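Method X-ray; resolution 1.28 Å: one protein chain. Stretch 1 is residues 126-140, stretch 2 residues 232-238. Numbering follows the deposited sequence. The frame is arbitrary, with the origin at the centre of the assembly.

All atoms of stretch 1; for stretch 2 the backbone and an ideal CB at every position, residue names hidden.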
ATOM      1  N   SER A 126       2.015 -12.023   6.438  1.00 12.37           N
ATOM      2  CA  SER A 126       2.112 -11.440   7.813  1.00 12.88           C
ATOM      3  C   SER A 126       1.011 -10.355   8.064  1.00 12.34           C
ATOM      4  O   SER A 126       0.420 -10.329   9.147  1.00 13.75           O
ATOM      5  CB  SER A 126       3.478 -10.859   8.019  1.00 14.44           C
ATOM      6  OG  SER A 126       3.561 -10.353   9.338  1.00 16.92           O
ATOM      7  N   LEU A 127       0.755  -9.521   7.084  1.00 11.01           N
ATOM      8  CA  LEU A 127      -0.346  -8.527   7.233  1.00 10.38           C
ATOM      9  C   LEU A 127      -1.618  -9.262   7.603  1.00 10.53           C
ATOM     10  O   LEU A 127      -2.419  -8.766   8.444  1.00 11.19           O
ATOM     11  CB  LEU A 127      -0.564  -7.710   5.961  1.00 11.52           C
ATOM     12  CG  LEU A 127       0.532  -6.758   5.573  1.00 11.79           C
ATOM     13  CD1 LEU A 127       0.264  -6.145   4.196  1.00 12.21           C
ATOM     14  CD2 LEU A 127       0.754  -5.657   6.574  1.00 13.69           C
ATOM     15  N   THR A 128      -1.919 -10.379   6.936  1.00 10.49           N
ATOM     16  CA  THR A 128      -3.085 -11.177   7.206  1.00  9.29           C
ATOM     17  C   THR A 128      -3.020 -11.853   8.573  1.00 10.34           C
ATOM     18  O   THR A 128      -3.996 -11.860   9.302  1.00 11.51           O
ATOM     19  CB  THR A 128      -3.291 -12.198   6.068  1.00 10.38           C
ATOM     20  OG1 THR A 128      -3.416 -11.527   4.824  1.00 11.78           O
ATOM     21  CG2 THR A 128      -4.422 -13.099   6.281  1.00 12.14           C
ATOM     22  N   ASN A 129      -1.886 -12.530   8.810  1.00 10.68           N
ATOM     23  CA  ASN A 129      -1.763 -13.261  10.069  1.00 11.46           C
ATOM     24  C   ASN A 129      -1.936 -12.352  11.244  1.00 11.66           C
ATOM     25  O   ASN A 129      -2.480 -12.780  12.278  1.00 14.42           O
ATOM     26  CB  ASN A 129      -0.453 -14.042  10.072  1.00 14.65           C
ATOM     27  CG  ASN A 129      -0.424 -15.197   9.055  1.00 16.68           C
ATOM     28  OD1 ASN A 129      -1.431 -15.689   8.650  1.00 18.06           O
ATOM     29  ND2 ASN A 129       0.783 -15.573   8.637  1.00 20.03           N
ATOM     30  N   GLU A 130      -1.403 -11.118  11.186  1.00 11.34           N
ATOM     31  CA  GLU A 130      -1.516 -10.231  12.311  1.00 11.22           C
ATOM     32  C   GLU A 130      -2.891  -9.594  12.482  1.00 13.29           C
ATOM     33  O   GLU A 130      -3.343  -9.259  13.556  1.00 19.70           O
ATOM     34  CB  GLU A 130      -0.420  -9.179  12.250  1.00 12.02           C
ATOM     35  CG  GLU A 130       0.974  -9.726  12.388  1.00 13.44           C
ATOM     36  CD  GLU A 130       1.291 -10.707  13.588  1.00 22.08           C
ATOM     37  OE1 GLU A 130       0.839 -10.526  14.631  1.00 32.51           O
ATOM     38  OE2 GLU A 130       2.098 -11.687  13.342  1.00 30.78           O
ATOM     39  N   SER A 131      -3.583  -9.327  11.360  1.00 10.84           N
ATOM     40  CA  SER A 131      -4.887  -8.618  11.388  1.00  9.71           C
ATOM     41  C   SER A 131      -6.021  -9.606  11.583  1.00 11.14           C
ATOM     42  O   SER A 131      -6.754  -9.574  12.596  1.00 11.48           O
ATOM     43  CB  SER A 131      -5.081  -7.764  10.109  1.00 10.83           C
ATOM     44  OG  SER A 131      -5.047  -8.515   8.939  1.00 10.17           O
ATOM     45  N   PHE A 132      -6.149 -10.521  10.643  1.00 11.12           N
ATOM     46  CA  PHE A 132      -7.099 -11.583  10.761  1.00 10.62           C
ATOM     47  C   PHE A 132      -6.811 -12.506  11.952  1.00 11.06           C
ATOM     48  O   PHE A 132      -7.719 -12.995  12.616  1.00 11.80           O
ATOM     49  CB  PHE A 132      -7.261 -12.388   9.446  1.00 12.14           C
ATOM     50  CG  PHE A 132      -8.406 -13.349   9.453  1.00 12.33           C
ATOM     51  CD1 PHE A 132      -9.684 -12.878   9.453  1.00 16.15           C
ATOM     52  CD2 PHE A 132      -8.191 -14.735   9.470  1.00 17.74           C
ATOM     53  CE1 PHE A 132     -10.708 -13.711   9.464  1.00 19.75           C
ATOM     54  CE2 PHE A 132      -9.267 -15.589   9.515  1.00 22.02           C
ATOM     55  CZ  PHE A 132     -10.525 -15.053   9.539  1.00 18.28           C
ATOM     56  N   GLY A 133      -5.536 -12.740  12.213  1.00 11.97           N
ATOM     57  CA  GLY A 133      -5.216 -13.524  13.383  1.00 12.92           C
ATOM     58  C   GLY A 133      -5.634 -12.905  14.654  1.00 12.32           C
ATOM     59  O   GLY A 133      -5.989 -13.589  15.616  1.00 13.23           O
ATOM     60  N   GLN A 134      -5.620 -11.557  14.770  1.00 12.64           N
ATOM     61  CA  GLN A 134      -6.147 -10.883  15.977  1.00 13.09           C
ATOM     62  C   GLN A 134      -7.595 -11.109  16.097  1.00 12.88           C
ATOM     63  O   GLN A 134      -8.079 -11.261  17.231  1.00 13.40           O
ATOM     64  CB  GLN A 134      -5.808  -9.415  15.978  1.00 12.95           C
ATOM     65  CG  GLN A 134      -5.998  -8.769  17.346  1.00 16.11           C
ATOM     66  CD  GLN A 134      -5.059  -9.278  18.437  1.00 20.58           C
ATOM     67  OE1 GLN A 134      -3.808  -9.413  18.170  1.00 25.76           O
ATOM     68  NE2 GLN A 134      -5.614  -9.666  19.522  1.00 24.44           N
ATOM     69  N   LEU A 135      -8.320 -11.120  15.002  1.00 11.08           N
ATOM     70  CA  LEU A 135      -9.746 -11.423  15.012  1.00 12.01           C
ATOM     71  C   LEU A 135      -9.983 -12.823  15.624  1.00 13.50           C
ATOM     72  O   LEU A 135     -10.791 -13.113  16.486  1.00 14.08           O
ATOM     73  CB  LEU A 135     -10.326 -11.243  13.612  1.00 12.06           C
ATOM     74  CG  LEU A 135     -11.839 -11.367  13.384  1.00 12.71           C
ATOM     75  CD1 LEU A 135     -12.139 -10.854  11.988  1.00 12.57           C
ATOM     76  CD2 LEU A 135     -12.324 -12.775  13.493  1.00 13.67           C
ATOM     77  N   VAL A 136      -9.192 -13.775  15.130  1.00 12.38           N
ATOM     78  CA  VAL A 136      -9.313 -15.163  15.608  1.00 12.59           C
ATOM     79  C   VAL A 136      -9.073 -15.201  17.080  1.00 12.94           C
ATOM     80  O   VAL A 136      -9.798 -15.911  17.807  1.00 15.86           O
ATOM     81  CB  VAL A 136      -8.345 -16.059  14.850  1.00 14.09           C
ATOM     82  CG1 VAL A 136      -8.272 -17.463  15.491  1.00 16.73           C
ATOM     83  CG2 VAL A 136      -8.721 -16.171  13.319  1.00 17.83           C
ATOM     84  N   LYS A 137      -7.992 -14.573  17.560  1.00 13.81           N
ATOM     85  CA  LYS A 137      -7.629 -14.567  18.991  1.00 16.00           C
ATOM     86  C   LYS A 137      -8.800 -13.927  19.773  1.00 18.14           C
ATOM     87  O   LYS A 137      -9.247 -14.472  20.788  1.00 17.44           O
ATOM     88  CB  LYS A 137      -6.406 -13.734  19.178  1.00 18.13           C
ATOM     89  CG  LYS A 137      -5.107 -14.340  18.722  1.00 22.86           C
ATOM     90  CD  LYS A 137      -3.894 -13.382  18.974  1.00 25.87           C
ATOM     91  CE  LYS A 137      -2.602 -14.000  18.506  1.00 31.14           C
ATOM     92  NZ  LYS A 137      -1.495 -13.099  18.596  1.00 38.10           N
ATOM     93  N   ASP A 138      -9.288 -12.783  19.342  1.00 16.43           N
ATOM     94  CA  ASP A 138     -10.299 -12.016  20.103  1.00 16.57           C
ATOM     95  C   ASP A 138     -11.615 -12.780  20.216  1.00 14.92           C
ATOM     96  O   ASP A 138     -12.296 -12.615  21.158  1.00 23.34           O
ATOM     97  CB  ASP A 138     -10.546 -10.700  19.465  1.00 16.64           C
ATOM     98  CG  ASP A 138      -9.363  -9.716  19.656  1.00 21.73           C
ATOM     99  OD1 ASP A 138      -8.392  -9.996  20.397  1.00 20.68           O
ATOM    100  OD2 ASP A 138      -9.461  -8.542  19.078  1.00 21.32           O
ATOM    101  N   PHE A 139     -11.937 -13.629  19.214  1.00 15.99           N
ATOM    102  CA  PHE A 139     -13.170 -14.376  19.197  1.00 17.19           C
ATOM    103  C   PHE A 139     -12.984 -15.871  19.548  1.00 19.45           C
ATOM    104  O   PHE A 139     -13.913 -16.682  19.420  1.00 19.48           O
ATOM    105  CB  PHE A 139     -13.914 -14.155  17.883  1.00 18.19           C
ATOM    106  CG  PHE A 139     -14.490 -12.791  17.784  1.00 14.80           C
ATOM    107  CD1 PHE A 139     -15.735 -12.525  18.272  1.00 17.58           C
ATOM    108  CD2 PHE A 139     -13.757 -11.776  17.302  1.00 16.93           C
ATOM    109  CE1 PHE A 139     -16.260 -11.221  18.246  1.00 17.57           C
ATOM    110  CE2 PHE A 139     -14.286 -10.495  17.284  1.00 15.95           C
ATOM    111  CZ  PHE A 139     -15.522 -10.191  17.739  1.00 17.31           C
ATOM    112  N   ASN A 140     -11.770 -16.220  19.954  1.00 19.90           N
ATOM    113  CA  ASN A 140     -11.510 -17.667  20.261  1.00 20.42           C
ATOM    114  C   ASN A 140     -11.946 -18.638  19.197  1.00 20.19           C
ATOM    115  O   ASN A 140     -12.485 -19.714  19.421  1.00 23.02           O
ATOM    116  CB  ASN A 140     -12.120 -18.142  21.590  1.00 29.51           C
ATOM    117  CG  ASN A 140     -11.500 -17.569  22.838  1.00 68.29           C
ATOM    118  OD1 ASN A 140     -11.526 -16.373  23.076  1.00 94.82           O
ATOM    119  ND2 ASN A 140     -11.074 -18.466  23.713  1.00127.42           N
ATOM    120  N   UNK A 232     -20.115  -4.770  16.163  1.00 10.98           N
ATOM    121  CA  UNK A 232     -19.225  -5.501  15.229  1.00 10.37           C
ATOM    122  C   UNK A 232     -17.900  -4.903  15.286  1.00 11.59           C
ATOM    123  O   UNK A 232     -17.708  -3.720  15.116  1.00 13.41           O
ATOM    124  CB  UNK A 232     -19.739  -5.489  13.788  1.00 10.37           C
ATOM    125  N   UNK A 233     -16.842  -5.747  15.439  1.00 11.07           N
ATOM    126  CA  UNK A 233     -15.476  -5.279  15.519  1.00 11.33           C
ATOM    127  C   UNK A 233     -14.742  -5.328  14.182  1.00 11.12           C
ATOM    128  O   UNK A 233     -14.943  -6.263  13.418  1.00 11.65           O
ATOM    129  CB  UNK A 233     -14.714  -6.108  16.555  1.00 11.33           C
ATOM    130  N   UNK A 234     -13.919  -4.318  13.936  1.00 10.24           N
ATOM    131  CA  UNK A 234     -13.211  -4.180  12.688  1.00 10.71           C
ATOM    132  C   UNK A 234     -11.683  -4.428  12.830  1.00  9.56           C
ATOM    133  O   UNK A 234     -11.077  -3.889  13.773  1.00 11.01           O
ATOM    134  CB  UNK A 234     -13.469  -2.782  12.121  1.00 10.71           C
ATOM    135  N   UNK A 235     -11.137  -5.199  11.904  1.00  9.32           N
ATOM    136  CA  UNK A 235      -9.705  -5.541  11.878  1.00  9.21           C
ATOM    137  C   UNK A 235      -9.248  -5.226  10.479  1.00  8.64           C
ATOM    138  O   UNK A 235      -9.774  -5.765   9.526  1.00 11.91           O
ATOM    139  CB  UNK A 235      -9.434  -7.000  12.249  1.00  9.21           C
ATOM    140  N   UNK A 236      -8.203  -4.365  10.364  1.00  9.06           N
ATOM    141  CA  UNK A 236      -7.767  -3.885   9.055  1.00  8.84           C
ATOM    142  C   UNK A 236      -6.307  -4.071   8.781  1.00  9.54           C
ATOM    143  O   UNK A 236      -5.449  -4.068   9.654  1.00  9.77           O
ATOM    144  CB  UNK A 236      -8.106  -2.400   8.909  1.00  8.84           C
ATOM    145  N   UNK A 237      -6.039  -4.025   7.484  1.00  8.70           N
ATOM    146  CA  UNK A 237      -4.726  -3.772   6.888  1.00  8.75           C
ATOM    147  C   UNK A 237      -4.683  -2.298   6.446  1.00  8.62           C
ATOM    148  O   UNK A 237      -5.755  -1.721   6.086  1.00 10.45           O
ATOM    149  CB  UNK A 237      -4.460  -4.713   5.711  1.00  8.75           C
ATOM    150  N   UNK A 238      -3.528  -1.728   6.501  1.00  8.98           N
ATOM    151  CA  UNK A 238      -3.210  -0.359   6.109  1.00  9.24           C
ATOM    152  C   UNK A 238      -3.455   0.703   7.171  1.00  9.56           C
ATOM    153  O   UNK A 238      -4.220   0.445   8.088  1.00 12.00           O
ATOM    154  CB  UNK A 238      -4.023   0.001   4.864  1.00  9.24           C
TER

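Stretch 2 runs as a strand from 233 to 237, nearly antiparallel to the helix 126-138. The alternation of an extended chain sends 233, 235 and 237 toward the helix and 234 and 236 away from it.

Position 232 precedes the strand. Its CA-to-CB bond points sideways and its ideal CB has nothing of stretch 1 within 5.5 Å, so the helix sets no preference. The deposited residue is Ile232, whose end leads away.

At 233 the CB points toward stretch 1, and the ideal CB lies 4.3 Å from Phe139 CZ. An aromatic rim favours aliphatic carbon, which a medium apolar residue or the stem of a long polar one could supply. The residue is Lys233: its CG lies 4.3 Å from Phe139 CZ, near the plane of that ring, while the rest of the chain leads away.

Position 234 points away, and stretch 1 leaves its choice open; it is Leu234.

Position 235 is the centre of the contact. Its ideal CB is 3.7 Å from Ser131 O and 4.5 Å from Leu135 CB, and farther along the helix Asp138 offers a carboxylate. A flat side chain could lie along Leu135, and one long enough with a donor at its tip could also reach the acid; Phe would meet the first demand, Tyr meets both. Tyr235 it is. Leu135 CB sits over the ring face, 3.8 Å from the centroid and 9° off the normal, a CH-pi contact, and Tyr235 OH donates a short hydrogen bond of 2.6 Å to Asp138 OD2. The other carboxylate oxygen, Asp138 OD1, accepts from Gln134 NE2 at 2.9 Å. Phe139 CE2 adds an apolar contact, 4.2 Å from Tyr235 CE1.

At 236 the CB again points away, so the helix meets backbone here. The residue is Ser236, whose carbonyl O lies 3.7 Å from Ser131 CB and whose OG donates to the carbonyl O of 237 at 2.9 Å.

Position 237 returns toward the helix, its ideal CB 4.9 Å from Leu127 CB and 5.0 Å from Ser131 OG. That gap suits a medium aliphatic such as Val, Leu or Ile. Ile237 reaches in with CD1, 3.9 Å from Leu127 CB, and CG1 lies 3.6 Å from Ser131 OG, whose hydroxyl donates to Leu127 O at 2.7 Å.

Position 238 lies past the strand with positive phi (85°), which glycine tolerates most easily and Asn and Asp more readily than most others. Its CB points away. The residue is Asp238, its OD2 hydrogen-bonded elsewhere in the structure.

Stretch 2 (232-238) IKLYSID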
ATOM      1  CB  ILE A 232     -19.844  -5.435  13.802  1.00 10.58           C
ATOM      2  CG1 ILE A 232     -21.225  -6.043  13.774  1.00 11.08           C
ATOM      3  CG2 ILE A 232     -18.887  -6.029  12.812  1.00 11.05           C
ATOM      4  CD1 ILE A 232     -21.969  -5.823  12.437  1.00 12.20           C
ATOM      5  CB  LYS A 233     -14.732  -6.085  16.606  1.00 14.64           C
ATOM      6  CG  LYS A 233     -15.367  -5.896  17.997  1.00 16.54           C
ATOM      7  CD  LYS A 233     -15.740  -4.422  18.357  1.00 26.83           C
ATOM      8  CE  LYS A 233     -16.456  -4.269  19.706  1.00 38.18           C
ATOM      9  NZ  LYS A 233     -17.240  -2.950  19.885  1.00 40.74           N
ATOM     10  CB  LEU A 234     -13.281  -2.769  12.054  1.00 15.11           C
ATOM     11  CG  LEU A 234     -14.545  -2.213  11.683  1.00 16.49           C
ATOM     12  CD1 LEU A 234     -14.443  -0.725  11.309  1.00 16.59           C
ATOM     13  CD2 LEU A 234     -15.101  -3.022  10.506  1.00 22.13           C
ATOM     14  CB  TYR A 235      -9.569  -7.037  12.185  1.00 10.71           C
ATOM     15  CG  TYR A 235     -10.061  -7.429  13.562  1.00 10.41           C
ATOM     16  CD1 TYR A 235     -11.401  -7.581  13.810  1.00 10.99           C
ATOM     17  CD2 TYR A 235      -9.198  -7.537  14.645  1.00 11.11           C
ATOM     18  CE1 TYR A 235     -11.864  -7.864  15.090  1.00 14.10           C
ATOM     19  CE2 TYR A 235      -9.640  -7.808  15.909  1.00 13.33           C
ATOM     20  CZ  TYR A 235     -10.971  -7.994  16.106  1.00 14.74           C
ATOM     21  OH  TYR A 235     -11.452  -8.228  17.365  1.00 19.03           O
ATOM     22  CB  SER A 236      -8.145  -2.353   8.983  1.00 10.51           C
ATOM     23  OG  SER A 236      -8.146  -1.856   7.643  1.00 11.48           O
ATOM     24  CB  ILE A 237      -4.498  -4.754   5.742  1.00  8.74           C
ATOM     25  CG1 ILE A 237      -4.407  -6.208   6.317  1.00  9.78           C
ATOM     26  CG2 ILE A 237      -3.245  -4.433   4.946  1.00 10.19           C
ATOM     27  CD1 ILE A 237      -4.375  -7.304   5.329  1.00 10.74           C
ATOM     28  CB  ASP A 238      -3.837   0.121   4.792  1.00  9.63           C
ATOM     29  CG  ASP A 238      -3.651  -0.779   3.628  1.00  9.51           C
ATOM     30  OD1 ASP A 238      -2.494  -1.276   3.412  1.00 11.00           O
ATOM     31  OD2 ASP A 238      -4.665  -0.988   2.864  1.00 11.69           O
TER
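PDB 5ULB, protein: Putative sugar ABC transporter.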